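Local structure of ECL CdiI (Enterobacter cloacae subsp. cloacae, 4NTQ) at residues I23-Y28 with F78-Y83; E54-K59 with S135-Y140; A63-M68 with E107-F112. The protein serves as the immunity protein of a contact-dependent growth inhibition system and forms a complex with the CdiA toxin, a ribosomal RNase. All blocks are in the same frame, centred on the assembly; numbering follows the deposited sequence.

Contact 1. Residues I23-Y28 with F78-Y83; sequences IVINDY and FTWVLY
I23 and W80 mark the closest backbone approach between 23-28 and 78-83, yet their CA atoms stay 8.9 Å apart: no backbone hydrogen bond joins the segments, and the two strands belong to different antiparallel sheets. The first segment ends strand 16-25 at I25 and turns back through a type II' beta turn, I25 to Y28, closed by backbone hydrogen bonds in both directions between those two residues. The second lies inside strand 76-85. What bridges the gap is the indole of W80, whose side chain heads for the other sheet and collects three partners along its length. At the pyrrole end, I23 CD1 sits over one face, 3.5 Å from W80 CG, in a CH-pi contact 28° off the normal of the five-membered ring. I23 is extended, with CG1 anti to the backbone N (chi1 -176°) and CD1 anti again, which brings that methyl over the ring. The branch methyl I23 CG2 follows, 4.1 Å from W80 CE2. Farther out, I25 CD1 approaches the benzo ring obliquely, 3.9 Å from W80 CZ3. At the far corner the Y28 side chain crosses the indole at about a right angle, with Y28 CE2 4.2 Å from W80 CH2. W129 meets both the Y28 and W80 rings, and the phenol of Y28 is hydrogen-bonded through OH to E30 OE1. A second, weak bond of Y28 OH goes to R222 of the CdiA toxin chain, which also packs on W80. Apolar side chains meeting between two sheets that share no backbone bonds are characteristic of face-to-face sheet packing, here with a tryptophan bridging the two sheets and reaching the toxin interface.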
loop_
_atom_site.group_PDB
_atom_site.type_symbol
_atom_site.label_atom_id
_atom_site.label_comp_id
_atom_site.label_asym_id
_atom_site.label_seq_id
_atom_site.Cartn_x
_atom_site.Cartn_y
_atom_site.Cartn_z
ATOM N N ILE B 23 7.690 3.599 5.693
ATOM C CA ILE B 23 8.383 3.602 4.434
ATOM C C ILE B 23 9.011 4.982 4.240
ATOM O O ILE B 23 8.370 6.002 4.470
ATOM C CB ILE B 23 7.459 3.203 3.274
ATOM C CG1 ILE B 23 8.259 3.124 1.979
ATOM C CG2 ILE B 23 6.306 4.189 3.118
ATOM C CD1 ILE B 23 7.450 2.625 0.789
ATOM N N VAL B 24 10.280 4.990 3.841
ATOM C CA VAL B 24 11.026 6.215 3.585
ATOM C C VAL B 24 11.439 6.270 2.131
ATOM O O VAL B 24 12.078 5.346 1.628
ATOM C CB VAL B 24 12.341 6.268 4.384
ATOM C CG1 VAL B 24 13.050 7.595 4.139
ATOM C CG2 VAL B 24 12.072 6.056 5.854
ATOM N N ILE B 25 11.075 7.357 1.466
ATOM C CA ILE B 25 11.461 7.596 0.091
ATOM C C ILE B 25 12.139 8.955 0.105
ATOM O O ILE B 25 11.472 9.981 -0.010
ATOM C CB ILE B 25 10.232 7.653 -0.826
ATOM C CG1 ILE B 25 9.353 6.406 -0.651
ATOM C CG2 ILE B 25 10.649 7.769 -2.278
ATOM C CD1 ILE B 25 7.936 6.569 -1.251
ATOM N N ASN B 26 13.453 8.959 0.319
ATOM C CA ASN B 26 14.217 10.206 0.425
ATOM C C ASN B 26 13.677 11.134 1.530
ATOM O O ASN B 26 13.793 10.811 2.715
ATOM C CB ASN B 26 14.306 10.912 -0.935
ATOM C CG ASN B 26 15.227 12.088 -0.912
ATOM O OD1 ASN B 26 15.979 12.276 0.042
ATOM N ND2 ASN B 26 15.180 12.900 -1.961
ATOM N N ASP B 27 13.091 12.273 1.164
ATOM C CA ASP B 27 12.580 13.203 2.182
ATOM C C ASP B 27 11.140 12.898 2.602
ATOM O O ASP B 27 10.613 13.518 3.521
ATOM C CB ASP B 27 12.746 14.676 1.771
ATOM C CG ASP B 27 12.203 14.971 0.367
ATOM O OD1 ASP B 27 11.720 14.031 -0.308
ATOM O OD2 ASP B 27 12.281 16.146 -0.074
ATOM N N TYR B 28 10.512 11.929 1.940
ATOM C CA TYR B 28 9.174 11.511 2.331
ATOM C C TYR B 28 9.200 10.265 3.221
ATOM O O TYR B 28 9.983 9.332 2.997
ATOM C CB TYR B 28 8.302 11.274 1.098
ATOM C CG TYR B 28 6.884 10.830 1.400
ATOM C CD1 TYR B 28 5.895 11.763 1.725
ATOM C CD2 TYR B 28 6.525 9.474 1.355
ATOM C CE1 TYR B 28 4.584 11.361 1.996
ATOM C CE2 TYR B 28 5.216 9.067 1.623
ATOM C CZ TYR B 28 4.254 10.015 1.951
ATOM O OH TYR B 28 2.955 9.620 2.219
ATOM N N PHE B 78 -2.086 -3.715 -0.159
ATOM C CA PHE B 78 -1.406 -2.449 -0.399
ATOM C C PHE B 78 0.005 -2.730 -0.849
ATOM O O PHE B 78 0.662 -3.636 -0.331
ATOM C CB PHE B 78 -1.391 -1.563 0.850
ATOM C CG PHE B 78 -2.744 -1.061 1.248
ATOM C CD1 PHE B 78 -3.237 0.122 0.727
ATOM C CD2 PHE B 78 -3.527 -1.779 2.131
ATOM C CE1 PHE B 78 -4.480 0.585 1.091
ATOM C CE2 PHE B 78 -4.778 -1.323 2.494
ATOM C CZ PHE B 78 -5.256 -0.139 1.972
ATOM N N THR B 79 0.464 -1.969 -1.835
ATOM C CA THR B 79 1.824 -2.105 -2.313
ATOM C C THR B 79 2.446 -0.745 -2.517
ATOM O O THR B 79 1.746 0.256 -2.696
ATOM C CB THR B 79 1.869 -2.807 -3.670
ATOM O OG1 THR B 79 1.263 -1.956 -4.647
ATOM C CG2 THR B 79 1.134 -4.154 -3.622
ATOM N N TRP B 80 3.772 -0.716 -2.482
ATOM C CA TRP B 80 4.518 0.432 -2.959
ATOM C C TRP B 80 5.305 -0.067 -4.155
ATOM O O TRP B 80 5.977 -1.099 -4.071
ATOM C CB TRP B 80 5.391 1.021 -1.848
ATOM C CG TRP B 80 4.512 1.707 -0.802
ATOM C CD1 TRP B 80 3.754 1.096 0.152
ATOM C CD2 TRP B 80 4.251 3.118 -0.675
ATOM N NE1 TRP B 80 3.058 2.035 0.879
ATOM C CE2 TRP B 80 3.349 3.280 0.397
ATOM C CE3 TRP B 80 4.703 4.259 -1.359
ATOM C CZ2 TRP B 80 2.889 4.533 0.805
ATOM C CZ3 TRP B 80 4.249 5.501 -0.952
ATOM C CH2 TRP B 80 3.343 5.628 0.117
ATOM N N VAL B 81 5.178 0.647 -5.272
ATOM C CA VAL B 81 5.663 0.183 -6.561
ATOM C C VAL B 81 6.789 1.060 -7.077
ATOM O O VAL B 81 6.637 2.282 -7.166
ATOM C CB VAL B 81 4.516 0.191 -7.585
ATOM C CG1 VAL B 81 5.038 -0.105 -8.971
ATOM C CG2 VAL B 81 3.441 -0.811 -7.176
ATOM N N LEU B 82 7.917 0.437 -7.411
ATOM C CA LEU B 82 9.107 1.168 -7.846
ATOM C C LEU B 82 9.252 1.023 -9.352
ATOM O O LEU B 82 9.209 -0.087 -9.878
ATOM C CB LEU B 82 10.360 0.627 -7.152
ATOM C CG LEU B 82 10.644 1.055 -5.707
ATOM C CD1 LEU B 82 9.477 0.807 -4.764
ATOM C CD2 LEU B 82 11.873 0.350 -5.200
ATOM N N TYR B 83 9.397 2.143 -10.053
ATOM C CA TYR B 83 9.594 2.090 -11.487
ATOM C C TYR B 83 10.980 2.620 -11.779
ATOM O O TYR B 83 11.326 3.701 -11.336
ATOM C CB TYR B 83 8.554 2.946 -12.210
ATOM C CG TYR B 83 7.141 2.402 -12.231
ATOM C CD1 TYR B 83 6.777 1.396 -13.127
ATOM C CD2 TYR B 83 6.150 2.932 -11.397
ATOM C CE1 TYR B 83 5.480 0.910 -13.174
ATOM C CE2 TYR B 83 4.822 2.448 -11.434
ATOM C CZ TYR B 83 4.509 1.434 -12.323
ATOM O OH TYR B 83 3.231 0.944 -12.378
#

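Contact 2. Residues E54-K59 with S135-Y140; sequences EGLSNK and SVLDFY
Helix 54-58 and helix 135-140 run closer to antiparallel than parallel, their N-to-C directions 136° apart and their axes 11.6 Å apart at closest approach, with L56 and L137 the nearest pair of CA atoms. At that spacing the backbones stay well separated, and no hydrogen bond crosses between them. L56 carries the contact: it is buried and aims at the other helix, its CD1 meeting Y140 and L137 while its CD2 meets L137 and, more loosely, V136. L56 CD1 lies over one face of the Y140 ring, 3.7 Å from Y140 CG, in a CH-pi contact tilted 28° from the ring normal, so the methyl covers the part of the ring nearest Y140 CB. L56 CD1 also touches L137 CD2, again at 3.7 Å. In Y140, CG stands anti to the backbone N (chi1 162°), which swings the ring toward helix 54-58 and presents that face to the leucine methyl. L137 starts off less directly, but its CD2 reaches both branches of L56, 3.9 Å from L56 CD2. V136 adds a looser touch through CG1, 4.4 Å from L56 CD2. Near the end of the helix S57 OG donates to E54 O at 2.7 Å, and K59, just past it, leaves the helical path with positive phi. The apolar cluster extends beyond the pair of segments. L52 and L49 from earlier in helix 41-58 pack on Y140, and L52 also reaches V136 and F139; L133 touches L56. F84 of strand 76-85 covers L56 and V136, so the two helices meet against the sheet that also contains strands 61-65 and 88-97.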
loop_
_atom_site.group_PDB
_atom_site.type_symbol
_atom_site.label_atom_id
_atom_site.label_comp_id
_atom_site.label_asym_id
_atom_site.label_seq_id
_atom_site.Cartn_x
_atom_site.Cartn_y
_atom_site.Cartn_z
ATOM N N GLU B 54 14.146 -8.934 -9.302
ATOM C CA GLU B 54 13.514 -8.957 -10.627
ATOM C C GLU B 54 13.533 -7.577 -11.266
ATOM O O GLU B 54 14.032 -7.414 -12.377
ATOM C CB GLU B 54 12.061 -9.441 -10.565
ATOM C CG GLU B 54 11.833 -10.777 -9.884
ATOM C CD GLU B 54 10.353 -11.099 -9.742
ATOM O OE1 GLU B 54 9.529 -10.313 -10.258
ATOM O OE2 GLU B 54 10.010 -12.125 -9.114
ATOM N N GLY B 55 12.989 -6.587 -10.561
ATOM C CA GLY B 55 12.891 -5.239 -11.095
ATOM C C GLY B 55 14.244 -4.619 -11.404
ATOM O O GLY B 55 14.456 -4.082 -12.489
ATOM N N LEU B 56 15.168 -4.690 -10.452
ATOM C CA LEU B 56 16.504 -4.154 -10.688
ATOM C C LEU B 56 17.167 -4.820 -11.897
ATOM O O LEU B 56 17.831 -4.157 -12.696
ATOM C CB LEU B 56 17.399 -4.288 -9.435
ATOM C CG LEU B 56 17.108 -3.269 -8.325
ATOM C CD1 LEU B 56 17.829 -3.614 -7.050
ATOM C CD2 LEU B 56 17.509 -1.888 -8.797
ATOM N N SER B 57 16.988 -6.127 -12.030
ATOM C CA SER B 57 17.719 -6.863 -13.051
ATOM C C SER B 57 17.392 -6.369 -14.466
ATOM O O SER B 57 18.298 -6.173 -15.269
ATOM C CB SER B 57 17.500 -8.371 -12.917
ATOM O OG SER B 57 16.195 -8.731 -13.320
ATOM N N ASN B 58 16.117 -6.114 -14.752
ATOM C CA ASN B 58 15.720 -5.641 -16.085
ATOM C C ASN B 58 15.174 -4.211 -16.111
ATOM O O ASN B 58 14.621 -3.776 -17.119
ATOM C CB ASN B 58 14.708 -6.598 -16.731
ATOM C CG ASN B 58 13.494 -6.841 -15.853
ATOM O OD1 ASN B 58 13.084 -5.977 -15.073
ATOM N ND2 ASN B 58 12.928 -8.031 -15.957
ATOM N N LYS B 59 15.318 -3.508 -14.991
ATOM C CA LYS B 59 14.931 -2.101 -14.889
ATOM C C LYS B 59 13.479 -1.831 -15.310
ATOM O O LYS B 59 13.188 -0.859 -16.005
ATOM C CB LYS B 59 15.910 -1.230 -15.679
ATOM C CG LYS B 59 17.349 -1.308 -15.166
ATOM C CD LYS B 59 17.468 -0.729 -13.756
ATOM C CE LYS B 59 18.901 -0.761 -13.241
ATOM N NZ LYS B 59 19.260 -2.063 -12.623
ATOM N N SER B 135 20.028 4.327 -3.849
ATOM C CA SER B 135 19.429 4.181 -2.532
ATOM C C SER B 135 18.558 2.921 -2.523
ATOM O O SER B 135 18.390 2.277 -1.488
ATOM C CB SER B 135 18.649 5.433 -2.124
ATOM O OG SER B 135 17.500 5.568 -2.930
ATOM N N VAL B 136 18.039 2.548 -3.688
ATOM C CA VAL B 136 17.266 1.313 -3.800
ATOM C C VAL B 136 18.190 0.102 -3.785
ATOM O O VAL B 136 17.890 -0.921 -3.169
ATOM C CB VAL B 136 16.396 1.298 -5.065
ATOM C CG1 VAL B 136 15.713 -0.057 -5.223
ATOM C CG2 VAL B 136 15.360 2.422 -4.999
ATOM N N LEU B 137 19.323 0.227 -4.465
ATOM C CA LEU B 137 20.345 -0.803 -4.407
ATOM C C LEU B 137 20.751 -1.080 -2.963
ATOM O O LEU B 137 20.819 -2.235 -2.549
ATOM C CB LEU B 137 21.561 -0.374 -5.206
ATOM C CG LEU B 137 21.390 -0.380 -6.714
ATOM C CD1 LEU B 137 22.667 0.126 -7.405
ATOM C CD2 LEU B 137 21.026 -1.787 -7.165
ATOM N N ASP B 138 21.021 -0.025 -2.196
ATOM C CA ASP B 138 21.459 -0.203 -0.811
ATOM C C ASP B 138 20.398 -0.997 -0.027
ATOM O O ASP B 138 20.717 -1.973 0.656
ATOM C CB ASP B 138 21.745 1.148 -0.136
ATOM C CG ASP B 138 22.895 1.917 -0.797
ATOM O OD1 ASP B 138 23.828 1.274 -1.338
ATOM O OD2 ASP B 138 22.854 3.171 -0.780
ATOM N N PHE B 139 19.133 -0.611 -0.176
ATOM C CA PHE B 139 18.047 -1.344 0.464
ATOM C C PHE B 139 17.957 -2.796 -0.020
ATOM O O PHE B 139 17.697 -3.705 0.760
ATOM C CB PHE B 139 16.711 -0.642 0.227
ATOM C CG PHE B 139 15.556 -1.289 0.939
ATOM C CD1 PHE B 139 15.559 -1.410 2.316
ATOM C CD2 PHE B 139 14.458 -1.745 0.229
ATOM C CE1 PHE B 139 14.495 -1.988 2.975
ATOM C CE2 PHE B 139 13.394 -2.330 0.868
ATOM C CZ PHE B 139 13.408 -2.454 2.253
ATOM N N TYR B 140 18.155 -3.001 -1.316
ATOM C CA TYR B 140 18.186 -4.344 -1.879
ATOM C C TYR B 140 19.317 -5.166 -1.251
ATOM O O TYR B 140 19.111 -6.283 -0.801
ATOM C CB TYR B 140 18.361 -4.240 -3.388
ATOM C CG TYR B 140 18.826 -5.501 -4.082
ATOM C CD1 TYR B 140 17.994 -6.602 -4.197
ATOM C CD2 TYR B 140 20.082 -5.575 -4.644
ATOM C CE1 TYR B 140 18.410 -7.739 -4.838
ATOM C CE2 TYR B 140 20.503 -6.710 -5.306
ATOM C CZ TYR B 140 19.668 -7.792 -5.397
ATOM O OH TYR B 140 20.089 -8.935 -6.054
#

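Contact 3. Residues A63-M68 with E107-F112; sequences ALAVSM and ENINKF
I109 of the second segment reaches A63 and A65 on strand 61-65, and N110 binds the A63 backbone. The 3-10 segment, already under way at E107, carries the chain as far as K111, with backbone bonds from K111 N to N108 O and from F112 N to I109 O. The first residue to touch the strand is I109. CG1 stands anti to the backbone N (chi1 -173°) and the chain stays extended beyond it, which carries I109 CD1 to two alanines on the strand, 3.7 Å from A63 CB and 3.9 Å from A65 CB. I109 CG1 also lies against A63 CB, while I109 CG2 faces the A63 carbonyl oxygen at 3.9 Å. The isoleucine thus meets the strand through two alanine CB atoms and one backbone carbonyl. N110 follows with the polar bond of the contact: A63 N donates to N110 OD1 over 2.7 Å, at 157° on the hydrogen, and the donor A63 N lies in the plane of the N110 side-chain carbonyl. The amide nitrogen of N110 is used as well, bonded to E54 OE1 and S51 OG of helix 41-58, which holds the carboxamide in its orientation. Strand 61-65 is an outermost strand of its sheet within the chain, pairing through L64 with W80 of strand 76-85; the loop segment lies against it, tied to H61 through the N110 backbone O, and S51 of helix 41-58 bonds the A63 carbonyl as well.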
loop_
_atom_site.group_PDB
_atom_site.type_symbol
_atom_site.label_atom_id
_atom_site.label_comp_id
_atom_site.label_asym_id
_atom_site.label_seq_id
_atom_site.Cartn_x
_atom_site.Cartn_y
_atom_site.Cartn_z
ATOM N N ALA B 63 7.308 -4.370 -7.190
ATOM C CA ALA B 63 6.194 -4.140 -6.292
ATOM C C ALA B 63 6.539 -4.681 -4.928
ATOM O O ALA B 63 6.879 -5.870 -4.809
ATOM C CB ALA B 63 4.954 -4.808 -6.817
ATOM N N LEU B 64 6.457 -3.806 -3.918
ATOM C CA LEU B 64 6.722 -4.161 -2.523
ATOM C C LEU B 64 5.417 -4.204 -1.743
ATOM O O LEU B 64 4.868 -3.153 -1.413
ATOM C CB LEU B 64 7.615 -3.108 -1.855
ATOM C CG LEU B 64 8.923 -2.738 -2.547
ATOM C CD1 LEU B 64 9.657 -1.637 -1.786
ATOM C CD2 LEU B 64 9.805 -3.948 -2.683
ATOM N N ALA B 65 4.934 -5.402 -1.426
ATOM C CA ALA B 65 3.681 -5.546 -0.691
ATOM C C ALA B 65 3.846 -5.108 0.765
ATOM O O ALA B 65 4.838 -5.438 1.413
ATOM C CB ALA B 65 3.190 -6.984 -0.745
ATOM N N VAL B 66 2.881 -4.355 1.279
ATOM C CA VAL B 66 2.920 -3.992 2.691
ATOM C C VAL B 66 1.658 -4.471 3.405
ATOM O O VAL B 66 1.302 -3.994 4.489
ATOM C CB VAL B 66 3.171 -2.507 2.887
ATOM C CG1 VAL B 66 4.557 -2.153 2.325
ATOM C CG2 VAL B 66 2.075 -1.708 2.233
ATOM N N SER B 67 0.984 -5.424 2.771
ATOM C CA SER B 67 -0.018 -6.221 3.446
ATOM C C SER B 67 -0.168 -7.499 2.641
ATOM O O SER B 67 0.018 -7.496 1.426
ATOM C CB SER B 67 -1.360 -5.479 3.551
ATOM O OG SER B 67 -1.979 -5.376 2.281
HETATM N N MSE B 68 -0.510 -8.584 3.327
HETATM C CA MSE B 68 -0.647 -9.874 2.702
HETATM C C MSE B 68 -1.492 -10.755 3.594
HETATM O O MSE B 68 -1.374 -10.715 4.821
HETATM C CB MSE B 68 0.721 -10.518 2.496
HETATM C CG MSE B 68 0.660 -11.864 1.791
HETATM SE SE MSE B 68 -0.063 -11.674 -0.027
HETATM C CE MSE B 68 0.922 -10.044 -0.531
ATOM N N GLU B 107 4.410 -14.496 -5.140
ATOM C CA GLU B 107 5.677 -14.561 -5.860
ATOM C C GLU B 107 5.513 -14.030 -7.285
ATOM O O GLU B 107 6.502 -13.697 -7.957
ATOM C CB GLU B 107 6.241 -15.983 -5.851
ATOM C CG GLU B 107 5.450 -16.996 -6.674
ATOM C CD GLU B 107 4.096 -17.369 -6.071
ATOM O OE1 GLU B 107 3.701 -16.802 -5.022
ATOM O OE2 GLU B 107 3.420 -18.240 -6.662
ATOM N N ASN B 108 4.263 -13.924 -7.724
ATOM C CA ASN B 108 3.970 -13.364 -9.035
ATOM C C ASN B 108 3.589 -11.880 -9.009
ATOM O O ASN B 108 3.118 -11.353 -10.022
ATOM C CB ASN B 108 2.845 -14.151 -9.726
ATOM C CG ASN B 108 3.235 -15.575 -10.064
ATOM O OD1 ASN B 108 4.407 -15.869 -10.299
ATOM N ND2 ASN B 108 2.242 -16.475 -10.085
ATOM N N ILE B 109 3.781 -11.219 -7.867
ATOM C CA ILE B 109 3.302 -9.846 -7.666
ATOM C C ILE B 109 3.683 -8.850 -8.781
ATOM O O ILE B 109 2.920 -7.938 -9.097
ATOM C CB ILE B 109 3.732 -9.285 -6.282
ATOM C CG1 ILE B 109 3.088 -7.926 -6.011
ATOM C CG2 ILE B 109 5.229 -9.143 -6.197
ATOM C CD1 ILE B 109 3.411 -7.341 -4.622
ATOM N N ASN B 110 4.857 -9.019 -9.372
ATOM C CA ASN B 110 5.295 -8.066 -10.376
ATOM C C ASN B 110 4.518 -8.187 -11.690
ATOM O O ASN B 110 4.473 -7.232 -12.459
ATOM C CB ASN B 110 6.814 -8.126 -10.587
ATOM C CG ASN B 110 7.575 -7.358 -9.518
ATOM O OD1 ASN B 110 7.132 -6.310 -9.070
ATOM N ND2 ASN B 110 8.709 -7.890 -9.093
ATOM N N LYS B 111 3.900 -9.350 -11.921
ATOM C CA LYS B 111 2.994 -9.551 -13.056
ATOM C C LYS B 111 1.682 -8.780 -12.883
ATOM O O LYS B 111 1.002 -8.486 -13.861
ATOM C CB LYS B 111 2.672 -11.041 -13.264
ATOM C CG LYS B 111 3.849 -11.925 -13.653
ATOM C CD LYS B 111 4.487 -11.478 -14.964
ATOM C CE LYS B 111 3.519 -11.591 -16.143
ATOM N NZ LYS B 111 4.133 -11.133 -17.435
ATOM N N PHE B 112 1.324 -8.457 -11.639
ATOM C CA PHE B 112 0.026 -7.828 -11.371
ATOM C C PHE B 112 0.114 -6.313 -11.457
ATOM O O PHE B 112 -0.847 -5.597 -11.215
ATOM C CB PHE B 112 -0.534 -8.298 -10.022
ATOM C CG PHE B 112 -0.913 -9.750 -10.011
ATOM C CD1 PHE B 112 -2.249 -10.137 -10.059
ATOM C CD2 PHE B 112 0.066 -10.733 -9.995
ATOM C CE1 PHE B 112 -2.602 -11.486 -10.067
ATOM C CE2 PHE B 112 -0.273 -12.081 -10.005
ATOM C CZ PHE B 112 -1.615 -12.461 -10.041
#

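Contacts 1 and 3 are buried near the middle of the chain, whereas contact 2 is only partly buried and lies farther out. Contacts 1 and 3 share a sheet, since 78-83 and 63-65 lie on adjacent strands. Contact 2 meets contact 1 where V136 packs on L82, and it is joined to contact 3 through helix 41-58, which reaches the loop that carries 107-112. The chemistry differs: contact 1 is apolar and built around an indole, contact 2 is apolar around one leucine, and contact 3 adds a side-chain to backbone bond at the strand edge. Toxin residues reach contact 1 alone.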